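Local structure of C-domain type II peptide synthetase (4ZNM) at residues G68-R73 with H166-D171; Y276-H281 with L446-N451; R349-P352 with E356-A359. The protein is a condensation domain of a type II peptide synthetase, with a fold that belongs to the CoA-dependent acyltransferase clan. All blocks are in the same frame, centred on the assembly; numbering follows the deposited sequence. Where two conformers were deposited one is given.

Interaction 1 of 3, residues G68-R73 with H166-D171; sequences GDVVVR and HVIARD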
loop_
_atom_site.group_PDB
_atom_site.type_symbol
_atom_site.label_atom_id
_atom_site.label_comp_id
_atom_site.label_asym_id
_atom_site.label_seq_id
_atom_site.Cartn_x
_atom_site.Cartn_y
_atom_site.Cartn_z
ATOM N N GLY A 68 -14.212 8.874 17.277
ATOM C CA GLY A 68 -14.707 10.214 16.993
ATOM C C GLY A 68 -13.593 11.257 17.084
ATOM O O GLY A 68 -13.437 12.085 16.193
ATOM N N ASP A 69 -12.777 11.162 18.124
ATOM C CA ASP A 69 -11.680 12.123 18.371
ATOM C C ASP A 69 -10.680 12.115 17.215
ATOM O O ASP A 69 -10.182 13.165 16.798
ATOM C CB ASP A 69 -10.905 11.789 19.659
ATOM C CG ASP A 69 -11.704 12.021 20.930
ATOM O OD1 ASP A 69 -12.728 12.730 20.864
ATOM O OD2 ASP A 69 -11.281 11.512 22.015
ATOM N N VAL A 70 -10.396 10.921 16.697
ATOM C CA VAL A 70 -9.340 10.763 15.710
ATOM C C VAL A 70 -9.816 11.231 14.339
ATOM O O VAL A 70 -9.000 11.614 13.496
ATOM C CB VAL A 70 -8.813 9.302 15.663
ATOM C CG1 VAL A 70 -9.735 8.363 14.877
ATOM C CG2 VAL A 70 -7.420 9.273 15.041
ATOM N N VAL A 71 -11.130 11.240 14.128
ATOM C CA VAL A 71 -11.700 11.787 12.907
ATOM C C VAL A 71 -11.728 13.314 12.992
ATOM O O VAL A 71 -11.456 13.994 12.001
ATOM C CB VAL A 71 -13.102 11.227 12.650
ATOM C CG1 VAL A 71 -13.783 12.000 11.518
ATOM C CG2 VAL A 71 -12.991 9.724 12.280
ATOM N N VAL A 72 -12.026 13.856 14.171
ATOM C CA VAL A 72 -11.991 15.304 14.338
ATOM C C VAL A 72 -10.553 15.772 14.130
ATOM O O VAL A 72 -10.320 16.804 13.532
ATOM C CB VAL A 72 -12.496 15.740 15.682
ATOM C CG1 VAL A 72 -12.164 17.200 15.925
ATOM C CG2 VAL A 72 -14.013 15.478 15.813
ATOM N N ARG A 73 -9.604 14.992 14.633
ATOM C CA ARG A 73 -8.184 15.344 14.588
ATOM C C ARG A 73 -7.601 15.470 13.176
ATOM O O ARG A 73 -6.755 16.324 12.932
ATOM C CB ARG A 73 -7.400 14.286 15.358
ATOM C CG ARG A 73 -5.900 14.405 15.286
ATOM C CD ARG A 73 -5.255 13.486 16.306
ATOM N NE ARG A 73 -3.815 13.458 16.138
ATOM C CZ ARG A 73 -2.961 14.271 16.751
ATOM N NH1 ARG A 73 -3.382 15.180 17.636
ATOM N NH2 ARG A 73 -1.667 14.157 16.488
ATOM N N HIS A 166 -0.933 3.467 10.325
ATOM C CA HIS A 166 -0.097 3.350 11.531
ATOM C C HIS A 166 -0.351 4.572 12.440
ATOM O O HIS A 166 -0.591 4.407 13.642
ATOM C CB HIS A 166 1.351 3.213 11.148
ATOM C CG HIS A 166 2.293 3.349 12.296
ATOM N ND1 HIS A 166 2.914 2.264 12.881
ATOM C CD2 HIS A 166 2.721 4.443 12.979
ATOM C CE1 HIS A 166 3.686 2.683 13.870
ATOM N NE2 HIS A 166 3.584 4.001 13.954
ATOM N N VAL A 167 -0.374 5.778 11.865
ATOM C CA VAL A 167 -0.651 7.008 12.620
ATOM C C VAL A 167 -2.054 6.984 13.259
ATOM O O VAL A 167 -2.226 7.371 14.429
ATOM C CB VAL A 167 -0.476 8.263 11.731
ATOM C CG1 VAL A 167 -0.978 9.536 12.458
ATOM C CG2 VAL A 167 1.019 8.456 11.338
ATOM N N ILE A 168 -3.061 6.510 12.526
ATOM C CA ILE A 168 -4.436 6.498 13.017
ATOM C C ILE A 168 -4.562 5.606 14.262
ATOM O O ILE A 168 -5.263 5.931 15.227
ATOM C CB ILE A 168 -5.382 6.033 11.923
ATOM C CG1 ILE A 168 -5.460 7.094 10.809
ATOM C CG2 ILE A 168 -6.803 5.740 12.493
ATOM C CD1 ILE A 168 -6.141 6.579 9.533
ATOM N N ALA A 169 -3.906 4.455 14.204
ATOM C CA ALA A 169 -3.960 3.485 15.271
ATOM C C ALA A 169 -3.247 4.063 16.494
ATOM O O ALA A 169 -3.750 3.967 17.619
ATOM C CB ALA A 169 -3.338 2.166 14.829
ATOM N N ARG A 170 -2.116 4.725 16.265
ATOM C CA ARG A 170 -1.341 5.274 17.380
ATOM C C ARG A 170 -2.132 6.373 18.056
ATOM O O ARG A 170 -2.267 6.399 19.292
ATOM C CB ARG A 170 0.019 5.811 16.948
ATOM C CG ARG A 170 0.741 6.457 18.145
ATOM C CD ARG A 170 1.658 7.524 17.791
ATOM N NE ARG A 170 1.036 8.644 17.098
ATOM C CZ ARG A 170 1.756 9.640 16.601
ATOM N NH1 ARG A 170 3.066 9.608 16.771
ATOM N NH2 ARG A 170 1.194 10.659 15.944
ATOM N N ASP A 171 -2.657 7.280 17.249
ATOM C CA ASP A 171 -3.440 8.383 17.763
ATOM C C ASP A 171 -4.667 7.860 18.517
ATOM O O ASP A 171 -5.002 8.366 19.578
ATOM C CB ASP A 171 -3.870 9.280 16.620
ATOM C CG ASP A 171 -2.714 10.124 16.042
ATOM O OD1 ASP A 171 -1.538 9.969 16.478
ATOM O OD2 ASP A 171 -3.009 10.949 15.146
HETATM O O HOH W 1 -0.866 12.432 14.467
#
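A salt-bridge network centred on Asp-171 joins the C-terminal part of helix 60-73 to helix 162-180, whose local axes approach to 10.1 Å at 128° between their N-to-C directions. Arg-73 holds its chain extended from CG to NE, with CG anti to the backbone N. That reach carries NE to Asp-171 OD2 at 2.8 Å, in a salt bridge with an N-H...O angle of 149°. The donor comes from above the carboxylate, and the guanidinium and carboxylate planes stand 88° apart. The other oxygen is held from within its own helix: Arg-170 grips Asp-171 OD1 side-on, through NE at 3.0 Å and NH2 at 2.9 Å, both close to the guanidinium plane. Water 1 lies in the plane of both guanidiniums; it accepts from Arg-73 NH2 and donates to Asp-171 OD2 at 2.7 Å. A short aspartate suits this buried place: the arginines probably balance its charge, and OD2 is also hydrogen-bonded to His-74 NE2. Beside the network, Val-70, deposited in two conformers, lays CG2 in the given one 3.9 Å from Asp-171 CB and 4.4 Å from Ile-168 CG2. Val-70 and Ile-168 both rest on Leu-137 of strand 137-143, while Arg-73 NH2 also reaches Pro-188 O and Arg-170 NH2 forms a salt bridge with Asp-305, tying the helix pair to this strand and the surrounding loops.

Interaction 2 of 3, residues Y276-H281 with L446-N451; sequences YQVLLH and LDVLEN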
loop_
_atom_site.group_PDB
_atom_site.type_symbol
_atom_site.label_atom_id
_atom_site.label_comp_id
_atom_site.label_asym_id
_atom_site.label_seq_id
_atom_site.Cartn_x
_atom_site.Cartn_y
_atom_site.Cartn_z
ATOM N N TYR A 276 12.400 -9.813 -8.779
ATOM C CA TYR A 276 11.193 -9.630 -9.621
ATOM C C TYR A 276 11.599 -9.354 -11.069
ATOM O O TYR A 276 10.994 -9.861 -12.025
ATOM C CB TYR A 276 10.322 -8.495 -9.087
ATOM C CG TYR A 276 8.986 -8.400 -9.769
ATOM C CD1 TYR A 276 8.164 -9.506 -9.842
ATOM C CD2 TYR A 276 8.550 -7.213 -10.338
ATOM C CE1 TYR A 276 6.950 -9.446 -10.456
ATOM C CE2 TYR A 276 7.305 -7.137 -10.946
ATOM C CZ TYR A 276 6.511 -8.263 -10.981
ATOM O OH TYR A 276 5.276 -8.256 -11.573
ATOM N N GLN A 277 12.643 -8.561 -11.229
ATOM C CA GLN A 277 13.134 -8.254 -12.564
ATOM C C GLN A 277 13.639 -9.504 -13.242
ATOM O O GLN A 277 13.378 -9.732 -14.446
ATOM C CB GLN A 277 14.227 -7.201 -12.502
ATOM C CG GLN A 277 13.702 -5.889 -12.011
ATOM C CD GLN A 277 14.699 -4.778 -12.126
ATOM O OE1 GLN A 277 14.752 -4.074 -13.133
ATOM N NE2 GLN A 277 15.487 -4.598 -11.090
ATOM N N VAL A 278 14.355 -10.325 -12.483
ATOM C CA VAL A 278 14.839 -11.595 -13.009
ATOM C C VAL A 278 13.643 -12.440 -13.444
ATOM O O VAL A 278 13.654 -13.046 -14.514
ATOM C CB VAL A 278 15.729 -12.340 -11.993
ATOM C CG1 VAL A 278 16.106 -13.719 -12.483
ATOM C CG2 VAL A 278 17.013 -11.580 -11.773
ATOM N N LEU A 279 12.613 -12.483 -12.615
ATOM C CA LEU A 279 11.411 -13.244 -12.943
ATOM C C LEU A 279 10.766 -12.733 -14.234
ATOM O O LEU A 279 10.415 -13.521 -15.083
ATOM C CB LEU A 279 10.382 -13.155 -11.825
ATOM C CG LEU A 279 9.023 -13.834 -12.079
ATOM C CD1 LEU A 279 9.166 -15.349 -12.147
ATOM C CD2 LEU A 279 8.058 -13.449 -11.007
ATOM N N LEU A 280 10.607 -11.421 -14.372
ATOM C CA LEU A 280 10.011 -10.869 -15.585
ATOM C C LEU A 280 10.869 -11.089 -16.828
ATOM O O LEU A 280 10.345 -11.298 -17.925
ATOM C CB LEU A 280 9.747 -9.386 -15.420
ATOM C CG LEU A 280 8.706 -9.026 -14.355
ATOM C CD1 LEU A 280 8.543 -7.531 -14.241
ATOM C CD2 LEU A 280 7.374 -9.667 -14.606
ATOM N N HIS A 281 12.187 -11.030 -16.672
ATOM C CA HIS A 281 13.048 -11.392 -17.775
ATOM C C HIS A 281 12.799 -12.825 -18.200
ATOM O O HIS A 281 12.680 -13.122 -19.398
ATOM C CB HIS A 281 14.525 -11.237 -17.427
ATOM C CG HIS A 281 15.413 -11.953 -18.382
ATOM N ND1 HIS A 281 15.647 -11.492 -19.657
ATOM C CD2 HIS A 281 16.062 -13.135 -18.282
ATOM C CE1 HIS A 281 16.441 -12.339 -20.285
ATOM N NE2 HIS A 281 16.700 -13.348 -19.475
ATOM N N LEU A 446 8.852 -16.870 -5.727
ATOM C CA LEU A 446 9.509 -17.317 -4.499
ATOM C C LEU A 446 10.676 -18.249 -4.822
ATOM O O LEU A 446 11.709 -18.256 -4.123
ATOM C CB LEU A 446 8.509 -18.005 -3.549
ATOM C CG LEU A 446 7.507 -17.012 -2.965
ATOM C CD1 LEU A 446 6.380 -17.718 -2.163
ATOM C CD2 LEU A 446 8.207 -15.974 -2.090
ATOM N N ASP A 447 10.525 -19.010 -5.897
ATOM C CA ASP A 447 11.594 -19.902 -6.350
ATOM C C ASP A 447 12.775 -19.092 -6.930
ATOM O O ASP A 447 13.934 -19.383 -6.637
ATOM C CB ASP A 447 11.059 -20.900 -7.401
ATOM C CG ASP A 447 12.117 -21.895 -7.858
ATOM O OD1 ASP A 447 12.443 -22.806 -7.065
ATOM O OD2 ASP A 447 12.610 -21.757 -9.008
ATOM N N VAL A 448 12.486 -18.078 -7.746
ATOM C CA VAL A 448 13.554 -17.229 -8.301
ATOM C C VAL A 448 14.346 -16.602 -7.149
ATOM O O VAL A 448 15.589 -16.650 -7.117
ATOM C CB VAL A 448 12.982 -16.150 -9.233
ATOM C CG1 VAL A 448 13.972 -15.008 -9.444
ATOM C CG2 VAL A 448 12.612 -16.758 -10.564
ATOM N N LEU A 449 13.611 -16.036 -6.189
ATOM C CA LEU A 449 14.228 -15.346 -5.050
ATOM C C LEU A 449 15.111 -16.299 -4.254
ATOM O O LEU A 449 16.230 -15.957 -3.887
ATOM C CB LEU A 449 13.153 -14.732 -4.138
ATOM C CG LEU A 449 13.615 -14.070 -2.857
ATOM C CD1 LEU A 449 14.502 -12.884 -3.179
ATOM C CD2 LEU A 449 12.415 -13.623 -2.033
ATOM N N GLU A 450 14.629 -17.505 -3.989
ATOM C CA GLU A 450 15.424 -18.457 -3.209
ATOM C C GLU A 450 16.736 -18.799 -3.892
ATOM O O GLU A 450 17.810 -18.839 -3.263
ATOM C CB GLU A 450 14.637 -19.731 -2.972
ATOM C CG GLU A 450 15.330 -20.721 -2.049
ATOM C CD GLU A 450 14.441 -21.906 -1.715
ATOM O OE1 GLU A 450 13.237 -21.689 -1.452
ATOM O OE2 GLU A 450 14.942 -23.052 -1.725
ATOM N N ASN A 451 16.647 -19.055 -5.186
ATOM C CA ASN A 451 17.811 -19.469 -5.952
ATOM C C ASN A 451 18.792 -18.319 -6.147
ATOM O O ASN A 451 19.998 -18.510 -6.152
ATOM C CB ASN A 451 17.358 -20.035 -7.287
ATOM C CG ASN A 451 16.818 -21.430 -7.143
ATOM O OD1 ASN A 451 17.368 -22.233 -6.386
ATOM N ND2 ASN A 451 15.737 -21.732 -7.848
#
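Val-448 of helix 435-454 points its branched side chain at helix 268-284 and divides its two methyls between Val-278 and Leu-279. CG1 takes one side, meeting Val-278 CG1 at 3.9 Å and Val-278 CB at 4.1 Å. CG2 takes the other and touches Leu-279 CD1 at 4.0 Å. With CG1 of Val-448 anti to the backbone N (chi1 161°), it is CG1 that meets Val-278 and CG2 that meets Leu-279, successive residues of the facing helix. Both pairs of side chains cross obliquely, meeting through methyl groups rather than running alongside each other.

The two partners reach Val-448 in different ways. Val-278 has its CB directed at the other helix, and a short valine suffices there. Leu-279 leaves its helix to the side; its longer chain, with CG anti to the backbone N (chi1 176°) and chi2 at 68°, brings CD1 over to Val-448. Valine suits the middle position because it is branched at CB and offers two methyls close to the backbone, where the CA atoms of Leu-279 and Val-448 are 6.5 Å apart. All three residues are buried, and no hydrogen bond links the segments, so this is pure apolar helix packing.

Toward the start of helix 435-454, before 446-451, Leu-279 also touches Phe-441, Asp-444 and Tyr-445, while Val-278 meets Phe-460 near the chain terminus. The ring of Tyr-276 stacks with Phe-371 of strand 366-373 and meets Trp-412 of strand 410-416 edge-to-face. Helix 268-284 thus packs against helix 435-454 and, through Tyr-276, against these two strands of the five-stranded sheet, and Leu-449 carries the packing on to Val-257 of helix 251-264.

Interaction 3 of 3, residues R349-P352 with E356-A359; sequences RLIP and ELMA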
loop_
_atom_site.group_PDB
_atom_site.type_symbol
_atom_site.label_atom_id
_atom_site.label_comp_id
_atom_site.label_asym_id
_atom_site.label_seq_id
_atom_site.Cartn_x
_atom_site.Cartn_y
_atom_site.Cartn_z
ATOM N N ARG A 349 2.673 14.796 -12.927
ATOM C CA ARG A 349 3.503 15.810 -13.585
ATOM C C ARG A 349 4.609 15.234 -14.479
ATOM O O ARG A 349 5.086 15.889 -15.405
ATOM C CB ARG A 349 4.151 16.723 -12.527
ATOM C CG ARG A 349 3.171 17.682 -11.845
ATOM C CD ARG A 349 2.533 18.676 -12.827
ATOM N NE ARG A 349 1.452 19.444 -12.203
ATOM C CZ ARG A 349 1.608 20.615 -11.587
ATOM N NH1 ARG A 349 0.555 21.226 -11.051
ATOM N NH2 ARG A 349 2.813 21.174 -11.494
ATOM N N LEU A 350 5.041 14.022 -14.177
ATOM C CA LEU A 350 6.085 13.385 -14.960
ATOM C C LEU A 350 5.521 12.806 -16.261
ATOM O O LEU A 350 6.124 12.938 -17.301
ATOM C CB LEU A 350 6.757 12.284 -14.149
ATOM C CG LEU A 350 7.659 11.303 -14.908
ATOM C CD1 LEU A 350 8.719 12.079 -15.661
ATOM C CD2 LEU A 350 8.309 10.293 -13.990
ATOM N N ILE A 351 4.365 12.156 -16.205
ATOM C CA ILE A 351 3.925 11.338 -17.326
ATOM C C ILE A 351 3.706 12.156 -18.623
ATOM O O ILE A 351 3.973 11.655 -19.706
ATOM C CB ILE A 351 2.663 10.530 -16.951
ATOM C CG1 ILE A 351 2.231 9.660 -18.114
ATOM C CG2 ILE A 351 1.529 11.423 -16.510
ATOM C CD1 ILE A 351 3.118 8.494 -18.341
ATOM N N PRO A 352 3.262 13.418 -18.524
ATOM C CA PRO A 352 3.105 14.134 -19.798
ATOM C C PRO A 352 4.444 14.344 -20.510
ATOM O O PRO A 352 4.447 14.578 -21.711
ATOM C CB PRO A 352 2.489 15.485 -19.383
ATOM C CG PRO A 352 2.022 15.297 -17.973
ATOM C CD PRO A 352 2.972 14.290 -17.381
ATOM N N GLU A 356 4.180 8.032 -23.648
ATOM C CA GLU A 356 3.901 6.672 -24.132
ATOM C C GLU A 356 4.297 5.602 -23.098
ATOM O O GLU A 356 4.119 4.412 -23.337
ATOM C CB GLU A 356 4.623 6.397 -25.463
ATOM C CG GLU A 356 4.282 7.351 -26.626
ATOM C CD GLU A 356 2.814 7.342 -27.033
ATOM O OE1 GLU A 356 2.114 6.347 -26.761
ATOM O OE2 GLU A 356 2.353 8.335 -27.632
ATOM N N LEU A 357 4.829 6.030 -21.959
ATOM C CA LEU A 357 5.306 5.115 -20.930
ATOM C C LEU A 357 4.299 4.006 -20.568
ATOM O O LEU A 357 4.696 2.873 -20.257
ATOM C CB LEU A 357 5.665 5.893 -19.658
ATOM C CG LEU A 357 6.332 5.063 -18.552
ATOM C CD1 LEU A 357 7.735 4.613 -19.003
ATOM C CD2 LEU A 357 6.401 5.852 -17.268
HETATM N N MSE A 358 3.004 4.321 -20.582
HETATM C CA MSE A 358 2.029 3.358 -20.090
HETATM C C MSE A 358 1.265 2.677 -21.205
HETATM O O MSE A 358 0.217 2.092 -20.956
HETATM C CB MSE A 358 1.014 4.031 -19.166
HETATM C CG MSE A 358 1.548 4.581 -17.843
HETATM SE SE MSE A 358 0.057 5.427 -16.926
HETATM C CE MSE A 358 -0.111 6.907 -18.200
ATOM N N ALA A 359 1.753 2.743 -22.431
ATOM C CA ALA A 359 0.968 2.210 -23.558
ATOM C C ALA A 359 0.570 0.716 -23.447
ATOM O O ALA A 359 -0.093 0.206 -24.339
ATOM C CB ALA A 359 1.711 2.433 -24.833
#
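No ring or other flat side-chain group carries the contact where Ile-351 meets Leu-357 and Met-358. The one ring close by is that of Phe-347, in helix 347-350, which touches both Leu-357 and Met-358. The contact itself is made by aliphatic branches and the end of a selenomethionine, the form in which Met-358 is modelled. Ile-351 is the shared partner. Its CG1 lies anti to the backbone N (chi1 -179°), and this together with chi2 at 73° brings CD1 to the second segment, although the CB itself leaves the backbone to one side.

CD1 has two neighbours there. Leu-357 comes with the base of its side chain, CB lying 3.9 Å from Ile-351 CD1, and the two chains approach at a slant. Met-358 uses its far end: CE is 3.6 Å from Ile-351 CD1 and equally close to CG1, and its side chain crosses that of Ile-351 at about a right angle. A bend at the last torsion (chi3 -69°) turns the methyl onto the isoleucine. A flexible, unbranched chain suits that position, whereas isoleucine supplies a stiff, branched surface to receive it.

Leu-357 and Met-358 are the central residues of a type I beta turn from Glu-356 to Ala-359, closed by Ala-359 N to Glu-356 O at 3.0 Å. The turn holds the backbone with the CB of each pointing toward 349-352. Leu-357 also bonds through its backbone to Ile-225. Ile-351 and Met-358 touch a crystal neighbour as well.

Chemically the contact is wholly apolar, with no hydrogen bond across it. It depends on van der Waals packing and the covering of hydrophobic surface, Ile-351 and Leu-357 being buried and Met-358 partly exposed.

How the interactions relate
The three contacts are spread widely through the single condensation-domain chain, and none touches another. Interaction 1 closes before the others open and packs beside strand 137-143 of the six-stranded sheet. Its centre is about 39 Å from that of interaction 2, on the opposite side of the chain's centre, and about 36 Å from that of interaction 3. Interaction 2 joins helices 268-284 and 435-454 near the five-stranded sheet, closing a long loop within which interaction 3 is nested; their centres are about 27 Å apart. Such a spread is consistent with the two-lobed build of condensation domains. Interaction 1 combines a salt-bridge network with apolar packing, whereas interactions 2 and 3 are apolar.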